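Local coordinates for tRNA threonylcarbamoyladenosine biosynthesis protein TsaB (PDB 5BR9) that probably takes part, as a TsaB-type member of the KAE1/TsaD family, in making the threonylcarbamoyladenosine modification of tRNA, at the interface of chains A and B. Coordinates in Å, arbitrary orientation; residue numbers count along the deposited sequence, not the author numbering. Chains: chain A/B, Uncharacterized protein.

The interface of chains A and B. Residues chain A 44, 48, 85-86; chain B 85-86, 88-89, 215.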
loop_
_atom_site.group_PDB
_atom_site.type_symbol
_atom_site.label_atom_id
_atom_site.label_comp_id
_atom_site.label_asym_id
_atom_site.label_seq_id
_atom_site.Cartn_x
_atom_site.Cartn_y
_atom_site.Cartn_z
ATOM N N ALA A 44 3.086 8.701 1.982
ATOM C CA ALA A 44 1.747 8.252 2.376
ATOM C C ALA A 44 0.855 9.398 2.857
ATOM O O ALA A 44 -0.373 9.275 2.887
ATOM C CB ALA A 44 1.847 7.184 3.467
ATOM N N LEU A 48 -1.941 11.868 -1.836
ATOM C CA LEU A 48 -3.320 12.236 -2.148
ATOM C C LEU A 48 -3.567 13.752 -2.139
ATOM O O LEU A 48 -4.350 14.242 -2.940
ATOM C CB LEU A 48 -4.286 11.533 -1.202
ATOM C CG LEU A 48 -4.337 10.024 -1.487
ATOM C CD1 LEU A 48 -5.336 9.334 -0.554
ATOM C CD2 LEU A 48 -4.632 9.715 -2.961
ATOM N N GLY A 85 -1.171 0.147 -3.665
ATOM C CA GLY A 85 -2.417 0.165 -2.916
ATOM C C GLY A 85 -3.352 1.321 -3.229
ATOM O O GLY A 85 -4.548 1.134 -3.504
ATOM N N VAL A 86 -2.809 2.526 -3.208
ATOM C CA VAL A 86 -3.617 3.707 -3.441
ATOM C C VAL A 86 -4.235 3.680 -4.845
ATOM O O VAL A 86 -5.429 3.937 -5.011
ATOM C CB VAL A 86 -2.782 4.984 -3.207
ATOM C CG1 VAL A 86 -3.543 6.226 -3.666
ATOM C CG2 VAL A 86 -2.394 5.087 -1.729
ATOM N N GLY B 85 -2.844 1.532 1.837
ATOM C CA GLY B 85 -2.926 2.247 0.576
ATOM C C GLY B 85 -4.282 2.082 -0.085
ATOM O O GLY B 85 -4.909 3.063 -0.483
ATOM N N VAL B 86 -4.749 0.841 -0.186
ATOM C CA VAL B 86 -6.075 0.570 -0.738
ATOM C C VAL B 86 -7.149 1.382 0.014
ATOM O O VAL B 86 -7.990 2.019 -0.607
ATOM C CB VAL B 86 -6.392 -0.939 -0.708
ATOM C CG1 VAL B 86 -7.832 -1.213 -1.165
ATOM C CG2 VAL B 86 -5.408 -1.690 -1.560
ATOM N N GLN B 88 -6.804 4.147 1.709
ATOM C CA GLN B 88 -6.601 5.540 1.307
ATOM C C GLN B 88 -7.264 5.853 -0.038
ATOM O O GLN B 88 -8.076 6.776 -0.143
ATOM C CB GLN B 88 -5.106 5.868 1.230
ATOM C CG GLN B 88 -4.488 6.224 2.558
ATOM C CD GLN B 88 -3.101 6.838 2.425
ATOM O OE1 GLN B 88 -2.328 6.471 1.542
ATOM N NE2 GLN B 88 -2.780 7.775 3.314
ATOM N N GLY B 89 -6.921 5.067 -1.054
ATOM C CA GLY B 89 -7.474 5.221 -2.393
ATOM C C GLY B 89 -8.989 5.163 -2.437
ATOM O O GLY B 89 -9.632 6.038 -3.025
ATOM N N ALA B 215 -8.751 10.597 4.384
ATOM C CA ALA B 215 -7.969 9.530 3.760
ATOM C C ALA B 215 -6.452 9.707 3.871
ATOM O O ALA B 215 -5.728 8.736 4.075
ATOM C CB ALA B 215 -8.367 9.397 2.286
#
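B:Gln88 reaches from helix 77-94 of chain B to the first turn of helix 43-58 in chain A, its chain extended beyond CG (chi2 -167°), and its carboxamide nitrogen NE2 donates a hydrogen bond to the backbone carbonyl O of A:Ala44 (2.9 Å). The bond is nearly straight, 166° at the hydrogen, and the acceptor lies close to the amide plane. This contact joins two copies of a TsaB protein with the ASKHA fold through a GxxxG motif, Gly85 to Gly89; the same contacts recur about the two-fold axis with A and B swapped. The deposited assembly is a dimer, which the structure alone does not show to be the biological form. The other carboxamide atom, OE1, rests against the methyl CG2 of A:Val86 (3.6 Å). The tip of A:Leu48, CD1, meets B:Gln88 between its CB and its backbone O (3.8 Å from O), the two side chains crossing obliquely. Beside this, Gly85, lacking a side chain, lets the helix backbones approach: A:Gly85 CA lies 4.1 Å from B:Gly85 CA. A:Gly85 O is 3.2 Å from B:Val86 CA, and B:Gly85 O is 3.3 Å from A:Val86 CA. B:Gly89 CA faces A:Val86 O. With CG1 anti to the backbone N (chi1 171°), A:Val86 turns CG2 toward chain B, 3.7 Å from B:Gly85 CA; B:Val86 CG2 likewise meets A:Gly85 CA. Behind the first shell, B:Ala215, at the start of the 3-10 helix 215-217, offers its backbone O to B:Gln88 NE2 in a longer, more bent bond (3.2 Å); the two N-H groups of NE2 point to one carbonyl in each chain, which should limit rotation of the carboxamide.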